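Local coordinates for protein 5'-Methylthioadenosine Nucleosidase (Arabidopsis thaliana, PDB 2QSU) that is a plant nucleosidase of the phosphorylase superfamily, built as an alpha/beta subunit that pairs with a second copy of itself, at residues Arg24-Val29 and Arg262-Leu267; Ile33-Glu38 and Gly86-Gly91; Val63-Val68 and Val76-Arg81; Val136-Arg141 and Leu175-Ser180. All blocks are in the same frame, centred on the assembly; numbering follows the deposited sequence.

Contact 1 encloses the other three along the chain, joining the residues before strand 28-32 to the C-terminal tail. Contact 3, a hairpin pairing, is nested in the loop closed by contact 2; contact 4 follows both in series. Contacts 1, 3 and 4 all reach one mixed sheet, where strands 28-32 and 73-78 are neighbours. The centres of contacts 2 and 3 are about 11 Å apart and the two touch, notably through Gln36 and Tyr65, whereas the centres of contacts 1 and 4 are about 29 Å apart, on opposite sides of the chain's centre. Contacts 2 and 4 touch at Gly91 and Asp179, and both reach the second subunit, so both lie at the dimer interface.

Contact 1. Residues Arg24-Val29 and Arg262-Leu267; sequences RPISSV and RNLSDL
Ile26 and Arg262 meet in a loop-to-tail packing contact between the residues leading into strand 28-32 and the C-terminal tail, at the edge of the alpha/beta fold of the phosphorylase superfamily. Residues 262-267 form the tail after helix 234-259, with a short 3-10 turn at 264-266. One backbone bond spans the contact, from Ile26 N to Arg262 O at 3.0 Å, and it is bent, with 142° at the hydrogen. Pro25, which has no N-H to offer, lies alongside Asn263 and points the same way; the amide oxygen OD1 of Asn263 stands 3.4 Å from Pro25 N as a packing contact. Ile26 suits the buried middle of the contact because its long branch can reach between two leucines. CG1 is anti to the carbonyl carbon (chi1 -68°), which carries CD1 to the tail, and the chain crosses that of Leu264 at about a right angle. Ile259 and Leu72 also pack on Ile26. Within the tail, Arg262 NE donates to Asp266 O at the edge of the guanidinium, while NH1 bonds Phe258 O. Ile26 CD1 lies 3.5 Å from Leu264 CD2 and 3.9 Å from Leu267 CD1.

Contact 2. Residues Ile33-Glu38 and Gly86-Gly91; sequences IAMQAE and GIDSVG
Asp88 reaches across to the backbone of Ala34, Met35 and Gln36, and each atom of its side chain beyond CA meets something there. CB points toward the other segment and packs on the carbonyl of Ala34, 3.7 Å from its O. CG, anti to the Asp88 carbonyl carbon at chi1 -70°, comes 4.0 Å from Met35 CA, which sets the carboxylate against the backbone of Met35 and Gln36. OD1 accepts from Gln36 N at 3.2 Å in a nearly straight bond (163° at the hydrogen), although the donor stands well above the carboxylate plane. The same oxygen takes a water that also donates to Ala34 O. OD2 uses a second water, 2.6 Å from OD2 itself, to reach Ala37 N. Aspartate suits this place because its two oxygens serve the successive N-H groups of Gln36 and Ala37, where helix 36-46 gets under way, one directly and one through water. This joins the entry to helix 36-46 with the loop that precedes helix 92-106 in the phosphorylase-superfamily fold. Beside the aspartate, Met35 bends at chi2 and chi3 and lays SD 3.8 Å from Val90 CG1, a flexible thioether filling in against a branched side chain. Gln36 NE2 bonds Tyr65 OH. Val90 also packs on Phe148 of the second subunit, whose Tyr151 OH bonds Val90 O.

Contact 3. Residues Val63-Val68 and Val76-Arg81; sequences VLYHGV and VVCPGR
Val63 and Cys78 face each other as an antiparallel hydrogen-bonded pair, their CB atoms 4.3 Å apart on the face shared with Tyr65 and Val76. Cys78 SG lies anti to its carbonyl carbon (chi1 -62°), a setting that brings the small, polarisable sulfur to the edge of the Tyr65 ring, 4.2 Å from CE2. That ring also has Val76 O close to its plane at the edge, and its OH is held by Gln36 of helix 36-46. Strands 63-68 and 73-78 form a beta hairpin in the mixed sheet of this phosphorylase-superfamily fold, running at 170° to one another. Paired bonds at Val63-Cys78 and Tyr65-Val76 hold the register, with Val63 N to Cys78 O at 2.7 Å. Between them, Leu64 and Val77 form the non-hydrogen-bonded pair on the other face. Leu64 extends CG anti to its backbone N, and from there CD1 swings across to Val77 CB at 4.0 Å. Beta-branched valines suit such strands, and here Val77 CG2 presses against Val63 O at 3.2 Å. Helix 36-46 covers the Tyr65 and Cys78 face through Leu40, Val43 and Ala39, while helix 92-106 covers Leu64 and Val77 through Leu106 and Ile98.

Contact 4. Residues Val136-Arg141 and Leu175-Ser180; sequences VVFHDR and LSTGDS
His139 lays one face of its imidazole over the carbonyl of Thr177, whose O sits 3.2 Å above the ring plane toward the rim, while Ser176 OG meets the ring's edge at CD2. CG stands between the backbone N and carbonyl carbon (chi1 49°), which folds the ring back over the neighbouring strand. The backbone of His139 grips the same residue, its N donating to Thr177 O at 2.7 Å. Beside it, Asp140 turns its carboxylate toward residues 175-180, and OD2 takes Asp179 N at 2.9 Å from above the carboxylate plane. Gly178, having no side chain, lets His139 CE1 and Asp140 OD2 come close to its CA, the latter at 3.3 Å. A water lies between Asp140 OD1 and Asp179 OD2, and Asp179 OD1 accepts from Thr92 N. Val136 presses CG1 on Leu175 CD2 at 3.8 Å, apolar bulk suited to the buried sheet face. Thr177, on that face too, bonds Asp200 through OG1. Ser180 OG meets Arg142 of the second subunit, and Asp140 packs on its counterpart there. Strands 130-138 and 172-177 thus pair in parallel, their ends opening into loops at the dimer interface of this phosphorylase-superfamily alpha/beta fold.

Contact 1. Residues Arg24-Val29 and Arg262-Leu267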
loop_
_atom_site.group_PDB
_atom_site.type_symbol
_atom_site.label_atom_id
_atom_site.label_comp_id
_atom_site.label_asym_id
_atom_site.label_seq_id
_atom_site.Cartn_x
_atom_site.Cartn_y
_atom_site.Cartn_z
ATOM N N ARG A 24 24.448 3.728 20.363
ATOM C CA ARG A 24 24.539 2.611 21.300
ATOM C C ARG A 24 23.978 1.342 20.731
ATOM O O ARG A 24 23.514 1.328 19.600
ATOM C CB ARG A 24 23.932 2.949 22.688
ATOM C CG ARG A 24 22.408 2.914 22.832
ATOM C CD ARG A 24 21.942 3.426 24.230
ATOM N NE ARG A 24 22.356 4.810 24.476
ATOM C CZ ARG A 24 21.783 5.886 23.936
ATOM N NH1 ARG A 24 20.732 5.757 23.132
ATOM N NH2 ARG A 24 22.253 7.105 24.214
ATOM N N PRO A 25 24.050 0.250 21.503
ATOM C CA PRO A 25 23.630 -1.037 20.942
ATOM C C PRO A 25 22.135 -1.055 20.675
ATOM O O PRO A 25 21.362 -0.548 21.497
ATOM C CB PRO A 25 23.968 -2.044 22.058
ATOM C CG PRO A 25 24.878 -1.302 23.000
ATOM C CD PRO A 25 24.528 0.130 22.892
ATOM N N ILE A 26 21.762 -1.631 19.528
ATOM C CA ILE A 26 20.381 -1.975 19.175
ATOM C C ILE A 26 19.643 -2.638 20.335
ATOM O O ILE A 26 20.157 -3.587 20.947
ATOM C CB ILE A 26 20.393 -2.950 17.976
ATOM C CG1 ILE A 26 20.902 -2.224 16.725
ATOM C CG2 ILE A 26 19.003 -3.633 17.763
ATOM C CD1 ILE A 26 21.726 -3.109 15.798
ATOM N N SER A 27 18.450 -2.132 20.641
ATOM C CA SER A 27 17.685 -2.683 21.746
ATOM C C SER A 27 16.410 -3.416 21.305
ATOM O O SER A 27 16.046 -4.410 21.894
ATOM C CB SER A 27 17.390 -1.612 22.792
ATOM O OG SER A 27 16.700 -0.523 22.216
ATOM N N SER A 28 15.741 -2.934 20.262
ATOM C CA SER A 28 14.518 -3.603 19.825
ATOM C C SER A 28 14.416 -3.728 18.313
ATOM O O SER A 28 14.897 -2.871 17.564
ATOM C CB SER A 28 13.259 -2.981 20.427
ATOM O OG SER A 28 12.853 -1.819 19.750
ATOM N N VAL A 29 13.821 -4.830 17.879
ATOM C CA VAL A 29 13.677 -5.107 16.461
ATOM C C VAL A 29 12.239 -5.507 16.180
ATOM O O VAL A 29 11.600 -6.160 17.020
ATOM C CB VAL A 29 14.718 -6.172 16.012
ATOM C CG1 VAL A 29 14.897 -7.241 17.080
ATOM C CG2 VAL A 29 14.363 -6.785 14.657
ATOM N N ARG A 262 25.051 -5.610 19.325
ATOM C CA ARG A 262 25.786 -4.849 18.326
ATOM C C ARG A 262 25.135 -3.517 18.104
ATOM O O ARG A 262 23.942 -3.379 18.349
ATOM C CB ARG A 262 25.834 -5.593 16.991
ATOM C CG ARG A 262 26.761 -6.752 16.955
ATOM C CD ARG A 262 26.766 -7.401 15.602
ATOM N NE ARG A 262 28.098 -7.887 15.255
ATOM C CZ ARG A 262 28.648 -9.013 15.714
ATOM N NH1 ARG A 262 27.985 -9.805 16.554
ATOM N NH2 ARG A 262 29.874 -9.348 15.327
ATOM N N ASN A 263 25.933 -2.549 17.643
ATOM C CA ASN A 263 25.481 -1.264 17.134
ATOM C C ASN A 263 25.133 -1.419 15.676
ATOM O O ASN A 263 25.669 -2.272 14.999
ATOM C CB ASN A 263 26.611 -0.210 17.193
ATOM C CG ASN A 263 26.950 0.239 18.619
ATOM O OD1 ASN A 263 26.703 -0.481 19.585
ATOM N ND2 ASN A 263 27.535 1.431 18.746
ATOM N N LEU A 264 24.268 -0.547 15.191
ATOM C CA LEU A 264 23.884 -0.551 13.790
ATOM C C LEU A 264 25.108 -0.493 12.888
ATOM O O LEU A 264 25.149 -1.173 11.853
ATOM C CB LEU A 264 22.935 0.609 13.464
ATOM C CG LEU A 264 21.493 0.631 13.953
ATOM C CD1 LEU A 264 20.841 1.937 13.466
ATOM C CD2 LEU A 264 20.677 -0.597 13.523
ATOM N N SER A 265 26.121 0.271 13.296
ATOM C CA SER A 265 27.348 0.399 12.513
ATOM C C SER A 265 28.198 -0.880 12.527
ATOM O O SER A 265 29.128 -0.998 11.758
ATOM C CB SER A 265 28.181 1.638 12.958
ATOM O OG SER A 265 28.550 1.574 14.342
ATOM N N ASP A 266 27.881 -1.823 13.417
ATOM C CA ASP A 266 28.713 -3.011 13.657
ATOM C C ASP A 266 28.124 -4.209 12.970
ATOM O O ASP A 266 28.564 -5.350 13.197
ATOM C CB ASP A 266 28.763 -3.356 15.164
ATOM C CG ASP A 266 29.627 -2.404 15.978
ATOM O OD1 ASP A 266 30.494 -1.676 15.404
ATOM O OD2 ASP A 266 29.427 -2.401 17.221
ATOM N N LEU A 267 27.123 -3.944 12.132
ATOM C CA LEU A 267 26.227 -4.971 11.588
ATOM C C LEU A 267 26.756 -5.581 10.270
ATOM O O LEU A 267 27.543 -4.959 9.542
ATOM C CB LEU A 267 24.834 -4.354 11.392
ATOM C CG LEU A 267 23.647 -4.975 12.112
ATOM C CD1 LEU A 267 23.956 -5.371 13.560
ATOM C CD2 LEU A 267 22.462 -4.029 12.045
ATOM O OXT LEU A 267 26.423 -6.719 9.898
#

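Contact 2. Residues Ile33-Glu38 and Gly86-Gly91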
loop_
_atom_site.group_PDB
_atom_site.type_symbol
_atom_site.label_atom_id
_atom_site.label_comp_id
_atom_site.label_asym_id
_atom_site.label_seq_id
_atom_site.Cartn_x
_atom_site.Cartn_y
_atom_site.Cartn_z
ATOM N N ILE A 33 6.119 -9.848 8.971
ATOM C CA ILE A 33 5.946 -11.159 8.324
ATOM C C ILE A 33 4.487 -11.271 7.841
ATOM O O ILE A 33 3.540 -11.286 8.654
ATOM C CB ILE A 33 6.333 -12.327 9.285
ATOM C CG1 ILE A 33 7.768 -12.145 9.782
ATOM C CG2 ILE A 33 6.177 -13.684 8.577
ATOM C CD1 ILE A 33 8.259 -13.166 10.849
ATOM N N ALA A 34 4.318 -11.331 6.519
ATOM C CA ALA A 34 2.991 -11.317 5.870
ATOM C C ALA A 34 2.123 -12.542 6.124
ATOM O O ALA A 34 0.914 -12.417 6.242
ATOM C CB ALA A 34 3.137 -11.119 4.382
ATOM N N MET A 35 2.737 -13.713 6.147
ATOM C CA MET A 35 2.020 -14.980 6.338
ATOM C C MET A 35 2.172 -15.400 7.765
ATOM O O MET A 35 3.268 -15.631 8.199
ATOM C CB MET A 35 2.630 -16.098 5.474
ATOM C CG MET A 35 2.617 -15.852 3.964
ATOM S SD MET A 35 0.955 -15.895 3.317
ATOM C CE MET A 35 0.767 -17.636 3.014
ATOM N N GLN A 36 1.069 -15.550 8.471
ATOM C CA GLN A 36 1.122 -15.922 9.863
ATOM C C GLN A 36 1.782 -17.299 10.112
ATOM O O GLN A 36 2.298 -17.570 11.206
ATOM C CB GLN A 36 -0.264 -15.823 10.479
ATOM C CG GLN A 36 -0.223 -15.476 11.959
ATOM C CD GLN A 36 -1.595 -15.180 12.538
ATOM O OE1 GLN A 36 -2.574 -14.985 11.799
ATOM N NE2 GLN A 36 -1.675 -15.140 13.878
ATOM N N ALA A 37 1.798 -18.152 9.097
ATOM C CA ALA A 37 2.506 -19.435 9.180
ATOM C C ALA A 37 4.022 -19.272 9.110
ATOM O O ALA A 37 4.762 -20.054 9.698
ATOM C CB ALA A 37 2.007 -20.388 8.099
ATOM N N GLU A 38 4.493 -18.259 8.381
ATOM C CA GLU A 38 5.922 -17.989 8.331
ATOM C C GLU A 38 6.478 -17.400 9.642
ATOM O O GLU A 38 7.683 -17.457 9.876
ATOM C CB GLU A 38 6.281 -17.160 7.090
ATOM C CG GLU A 38 6.388 -18.057 5.880
ATOM C CD GLU A 38 6.280 -17.358 4.554
ATOM O OE1 GLU A 38 6.764 -16.200 4.447
ATOM O OE2 GLU A 38 5.714 -17.997 3.623
ATOM N N GLY A 86 -11.041 -14.802 4.942
ATOM C CA GLY A 86 -10.417 -15.798 5.837
ATOM C C GLY A 86 -9.015 -16.280 5.456
ATOM O O GLY A 86 -8.698 -17.480 5.569
ATOM N N ILE A 87 -8.194 -15.351 4.955
ATOM C CA ILE A 87 -6.839 -15.640 4.539
ATOM C C ILE A 87 -5.919 -14.554 5.109
ATOM O O ILE A 87 -6.391 -13.588 5.706
ATOM C CB ILE A 87 -6.716 -15.666 3.010
ATOM C CG1 ILE A 87 -7.298 -14.381 2.411
ATOM C CG2 ILE A 87 -7.419 -16.899 2.421
ATOM C CD1 ILE A 87 -6.873 -14.137 1.001
ATOM N N ASP A 88 -4.609 -14.723 4.957
ATOM C CA ASP A 88 -3.653 -13.707 5.419
ATOM C C ASP A 88 -3.745 -12.556 4.456
ATOM O O ASP A 88 -3.858 -12.768 3.249
ATOM C CB ASP A 88 -2.211 -14.245 5.433
ATOM C CG ASP A 88 -1.982 -15.286 6.508
ATOM O OD1 ASP A 88 -1.919 -14.922 7.689
ATOM O OD2 ASP A 88 -1.846 -16.469 6.159
ATOM N N SER A 89 -3.693 -11.351 5.003
ATOM C CA SER A 89 -3.869 -10.136 4.242
ATOM C C SER A 89 -2.564 -9.746 3.517
ATOM O O SER A 89 -1.827 -8.847 3.932
ATOM C CB SER A 89 -4.393 -9.021 5.161
ATOM O OG SER A 89 -5.600 -9.419 5.848
ATOM N N VAL A 90 -2.285 -10.462 2.434
ATOM C CA VAL A 90 -1.044 -10.284 1.673
ATOM C C VAL A 90 -1.086 -9.013 0.846
ATOM O O VAL A 90 -2.150 -8.384 0.710
ATOM C CB VAL A 90 -0.721 -11.544 0.764
ATOM C CG1 VAL A 90 -0.445 -12.753 1.638
ATOM C CG2 VAL A 90 -1.872 -11.880 -0.226
ATOM N N GLY A 91 0.053 -8.646 0.255
ATOM C CA GLY A 91 0.080 -7.478 -0.628
ATOM C C GLY A 91 0.721 -6.279 0.026
ATOM O O GLY A 91 0.969 -6.257 1.259
HETATM O O HOH W 1 -0.650 -12.592 8.182
HETATM O O HOH W 2 -0.412 -18.534 6.965
#

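Contact 3. Residues Val63-Val68 and Val76-Arg81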
loop_
_atom_site.group_PDB
_atom_site.type_symbol
_atom_site.label_atom_id
_atom_site.label_comp_id
_atom_site.label_asym_id
_atom_site.label_seq_id
_atom_site.Cartn_x
_atom_site.Cartn_y
_atom_site.Cartn_z
ATOM N N VAL A 63 -1.782 -8.911 13.984
ATOM C CA VAL A 63 -1.291 -9.703 15.091
ATOM C C VAL A 63 0.101 -9.249 15.462
ATOM O O VAL A 63 0.962 -9.038 14.590
ATOM C CB VAL A 63 -1.292 -11.224 14.795
ATOM C CG1 VAL A 63 -1.048 -12.000 16.074
ATOM C CG2 VAL A 63 -2.632 -11.674 14.159
ATOM N N LEU A 64 0.315 -9.070 16.762
ATOM C CA LEU A 64 1.623 -8.684 17.302
ATOM C C LEU A 64 2.107 -9.708 18.328
ATOM O O LEU A 64 1.345 -10.113 19.221
ATOM C CB LEU A 64 1.569 -7.282 17.936
ATOM C CG LEU A 64 2.892 -6.752 18.514
ATOM C CD1 LEU A 64 3.914 -6.451 17.396
ATOM C CD2 LEU A 64 2.666 -5.526 19.388
ATOM N N TYR A 65 3.356 -10.149 18.160
ATOM C CA TYR A 65 4.023 -11.030 19.106
ATOM C C TYR A 65 5.234 -10.317 19.712
ATOM O O TYR A 65 6.037 -9.709 18.982
ATOM C CB TYR A 65 4.484 -12.333 18.433
ATOM C CG TYR A 65 3.412 -13.113 17.698
ATOM C CD1 TYR A 65 2.639 -14.063 18.365
ATOM C CD2 TYR A 65 3.207 -12.929 16.321
ATOM C CE1 TYR A 65 1.661 -14.789 17.702
ATOM C CE2 TYR A 65 2.237 -13.650 15.629
ATOM C CZ TYR A 65 1.466 -14.585 16.330
ATOM O OH TYR A 65 0.510 -15.330 15.672
ATOM N N HIS A 66 5.361 -10.412 21.037
ATOM C CA HIS A 66 6.355 -9.655 21.800
ATOM C C HIS A 66 7.153 -10.595 22.706
ATOM O O HIS A 66 6.623 -11.599 23.199
ATOM C CB HIS A 66 5.664 -8.572 22.656
ATOM C CG HIS A 66 6.605 -7.538 23.216
ATOM N ND1 HIS A 66 7.287 -7.712 24.404
ATOM C CD2 HIS A 66 6.973 -6.317 22.752
ATOM C CE1 HIS A 66 8.046 -6.653 24.636
ATOM N NE2 HIS A 66 7.869 -5.789 23.652
ATOM N N GLY A 67 8.427 -10.271 22.902
ATOM C CA GLY A 67 9.279 -10.977 23.843
ATOM C C GLY A 67 10.655 -10.336 23.956
ATOM O O GLY A 67 10.971 -9.372 23.259
ATOM N N VAL A 68 11.474 -10.874 24.846
ATOM C CA VAL A 68 12.868 -10.446 24.977
ATOM C C VAL A 68 13.793 -11.672 24.947
ATOM O O VAL A 68 13.597 -12.630 25.705
ATOM C CB VAL A 68 13.085 -9.580 26.241
ATOM C CG1 VAL A 68 12.648 -10.328 27.497
ATOM C CG2 VAL A 68 14.533 -9.144 26.347
ATOM N N VAL A 76 7.068 -9.101 16.483
ATOM C CA VAL A 76 6.746 -9.700 15.197
ATOM C C VAL A 76 5.298 -9.335 14.875
ATOM O O VAL A 76 4.388 -9.648 15.646
ATOM C CB VAL A 76 6.960 -11.269 15.183
ATOM C CG1 VAL A 76 6.715 -11.851 13.801
ATOM C CG2 VAL A 76 8.346 -11.646 15.646
ATOM N N VAL A 77 5.084 -8.665 13.744
ATOM C CA VAL A 77 3.749 -8.243 13.373
ATOM C C VAL A 77 3.260 -8.819 12.056
ATOM O O VAL A 77 3.988 -8.909 11.073
ATOM C CB VAL A 77 3.611 -6.714 13.398
ATOM C CG1 VAL A 77 4.467 -6.067 12.299
ATOM C CG2 VAL A 77 2.145 -6.315 13.286
ATOM N N CYS A 78 2.002 -9.216 12.057
ATOM C CA CYS A 78 1.401 -9.880 10.915
ATOM C C CYS A 78 0.108 -9.152 10.605
ATOM O O CYS A 78 -0.603 -8.777 11.550
ATOM C CB CYS A 78 1.134 -11.367 11.239
ATOM S SG CYS A 78 2.627 -12.365 11.609
ATOM N N PRO A 79 -0.211 -8.939 9.294
ATOM C CA PRO A 79 -1.481 -8.281 8.952
ATOM C C PRO A 79 -2.741 -9.147 9.210
ATOM O O PRO A 79 -3.850 -8.616 9.275
ATOM C CB PRO A 79 -1.314 -7.914 7.479
ATOM C CG PRO A 79 -0.368 -8.884 6.962
ATOM C CD PRO A 79 0.554 -9.296 8.084
ATOM N N GLY A 80 -2.579 -10.450 9.392
ATOM C CA GLY A 80 -3.655 -11.245 9.981
ATOM C C GLY A 80 -4.752 -11.612 9.013
ATOM O O GLY A 80 -4.591 -11.464 7.795
ATOM N N ARG A 81 -5.884 -12.081 9.549
ATOM C CA ARG A 81 -6.924 -12.681 8.707
ATOM C C ARG A 81 -7.817 -11.632 8.037
ATOM O O ARG A 81 -8.327 -10.752 8.710
ATOM C CB ARG A 81 -7.759 -13.691 9.521
ATOM C CG ARG A 81 -8.973 -13.107 10.191
ATOM C CD ARG A 81 -10.105 -14.153 10.392
ATOM N NE ARG A 81 -9.815 -14.949 11.576
ATOM C CZ ARG A 81 -10.029 -14.549 12.831
ATOM N NH1 ARG A 81 -10.571 -13.370 13.081
ATOM N NH2 ARG A 81 -9.707 -15.342 13.847
#

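Contact 4. Residues Val136-Arg141 and Leu175-Ser180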
loop_
_atom_site.group_PDB
_atom_site.type_symbol
_atom_site.label_atom_id
_atom_site.label_comp_id
_atom_site.label_asym_id
_atom_site.label_seq_id
_atom_site.Cartn_x
_atom_site.Cartn_y
_atom_site.Cartn_z
ATOM N N VAL A 136 15.692 -3.004 -3.311
ATOM C CA VAL A 136 14.350 -3.404 -3.739
ATOM C C VAL A 136 13.732 -2.420 -4.706
ATOM O O VAL A 136 13.879 -1.214 -4.520
ATOM C CB VAL A 136 13.316 -3.478 -2.615
ATOM C CG1 VAL A 136 12.219 -4.416 -3.055
ATOM C CG2 VAL A 136 13.896 -3.977 -1.340
ATOM N N VAL A 137 12.936 -2.960 -5.628
ATOM C CA VAL A 137 12.133 -2.199 -6.583
ATOM C C VAL A 137 10.688 -2.713 -6.626
ATOM O O VAL A 137 10.355 -3.723 -5.976
ATOM C CB VAL A 137 12.777 -2.227 -8.005
ATOM C CG1 VAL A 137 14.050 -1.419 -8.002
ATOM C CG2 VAL A 137 13.068 -3.645 -8.433
ATOM N N PHE A 138 9.809 -1.948 -7.273
ATOM C CA PHE A 138 8.476 -2.426 -7.666
ATOM C C PHE A 138 8.514 -2.787 -9.139
ATOM O O PHE A 138 9.174 -2.048 -9.915
ATOM C CB PHE A 138 7.421 -1.302 -7.529
ATOM C CG PHE A 138 7.086 -0.941 -6.127
ATOM C CD1 PHE A 138 6.098 -1.633 -5.449
ATOM C CD2 PHE A 138 7.733 0.094 -5.493
ATOM C CE1 PHE A 138 5.753 -1.286 -4.103
ATOM C CE2 PHE A 138 7.395 0.458 -4.157
ATOM C CZ PHE A 138 6.381 -0.252 -3.476
ATOM N N HIS A 139 7.763 -3.821 -9.552
ATOM C CA HIS A 139 7.582 -4.104 -11.006
ATOM C C HIS A 139 6.200 -3.737 -11.580
ATOM O O HIS A 139 5.973 -3.925 -12.775
ATOM C CB HIS A 139 7.970 -5.550 -11.413
ATOM C CG HIS A 139 7.362 -6.622 -10.542
ATOM N ND1 HIS A 139 6.121 -7.178 -10.786
ATOM C CD2 HIS A 139 7.846 -7.265 -9.453
ATOM C CE1 HIS A 139 5.847 -8.082 -9.854
ATOM N NE2 HIS A 139 6.883 -8.161 -9.040
ATOM N N ASP A 140 5.286 -3.240 -10.736
ATOM C CA ASP A 140 3.894 -3.039 -11.142
ATOM C C ASP A 140 3.397 -1.658 -10.807
ATOM O O ASP A 140 2.195 -1.424 -10.745
ATOM C CB ASP A 140 2.950 -4.105 -10.542
ATOM C CG ASP A 140 2.767 -3.952 -9.058
ATOM O OD1 ASP A 140 3.528 -3.170 -8.434
ATOM O OD2 ASP A 140 1.873 -4.633 -8.503
ATOM N N ARG A 141 4.299 -0.728 -10.568
ATOM C CA ARG A 141 3.877 0.648 -10.539
ATOM C C ARG A 141 4.470 1.347 -11.776
ATOM O O ARG A 141 5.476 2.063 -11.701
ATOM C CB ARG A 141 4.289 1.334 -9.249
ATOM C CG ARG A 141 3.993 0.488 -7.980
ATOM C CD ARG A 141 4.014 1.326 -6.750
ATOM N NE ARG A 141 5.230 2.110 -6.590
ATOM C CZ ARG A 141 5.423 2.948 -5.572
ATOM N NH1 ARG A 141 4.487 3.073 -4.628
ATOM N NH2 ARG A 141 6.557 3.622 -5.462
ATOM N N LEU A 175 15.562 -7.475 -4.965
ATOM C CA LEU A 175 14.200 -7.950 -4.843
ATOM C C LEU A 175 13.235 -7.056 -5.643
ATOM O O LEU A 175 13.370 -5.833 -5.659
ATOM C CB LEU A 175 13.815 -8.017 -3.355
ATOM C CG LEU A 175 12.336 -8.267 -3.066
ATOM C CD1 LEU A 175 11.926 -9.654 -3.317
ATOM C CD2 LEU A 175 12.080 -7.897 -1.666
ATOM N N SER A 176 12.296 -7.680 -6.356
ATOM C CA SER A 176 11.314 -6.957 -7.132
ATOM C C SER A 176 9.898 -7.305 -6.676
ATOM O O SER A 176 9.535 -8.490 -6.602
ATOM C CB SER A 176 11.486 -7.216 -8.631
ATOM O OG SER A 176 10.697 -6.298 -9.339
ATOM N N THR A 177 9.131 -6.266 -6.328
ATOM C CA THR A 177 7.820 -6.402 -5.677
ATOM C C THR A 177 6.654 -5.984 -6.575
ATOM O O THR A 177 6.759 -5.004 -7.373
ATOM C CB THR A 177 7.791 -5.568 -4.355
ATOM O OG1 THR A 177 8.870 -6.001 -3.519
ATOM C CG2 THR A 177 6.458 -5.693 -3.612
ATOM N N GLY A 178 5.547 -6.733 -6.420
ATOM C CA GLY A 178 4.257 -6.455 -7.059
ATOM C C GLY A 178 3.146 -7.163 -6.284
ATOM O O GLY A 178 3.408 -8.102 -5.519
ATOM N N ASP A 179 1.899 -6.747 -6.488
ATOM C CA ASP A 179 0.754 -7.333 -5.750
ATOM C C ASP A 179 0.149 -8.558 -6.456
ATOM O O ASP A 179 -0.843 -9.106 -5.986
ATOM C CB ASP A 179 -0.348 -6.298 -5.584
ATOM C CG ASP A 179 -0.087 -5.339 -4.455
ATOM O OD1 ASP A 179 -0.326 -5.707 -3.260
ATOM O OD2 ASP A 179 0.324 -4.191 -4.768
ATOM N N SER A 180 0.717 -8.929 -7.612
ATOM C CA SER A 180 0.353 -10.143 -8.301
ATOM C C SER A 180 1.307 -11.265 -7.988
ATOM O O SER A 180 2.527 -11.104 -8.041
ATOM C CB SER A 180 0.309 -9.948 -9.825
ATOM O OG SER A 180 -0.840 -9.221 -10.181
HETATM O O HOH W 3 4.931 -10.229 -7.376
HETATM O O HOH W 4 2.743 -2.860 -5.689
HETATM O O HOH W 5 0.568 -6.198 -10.370
#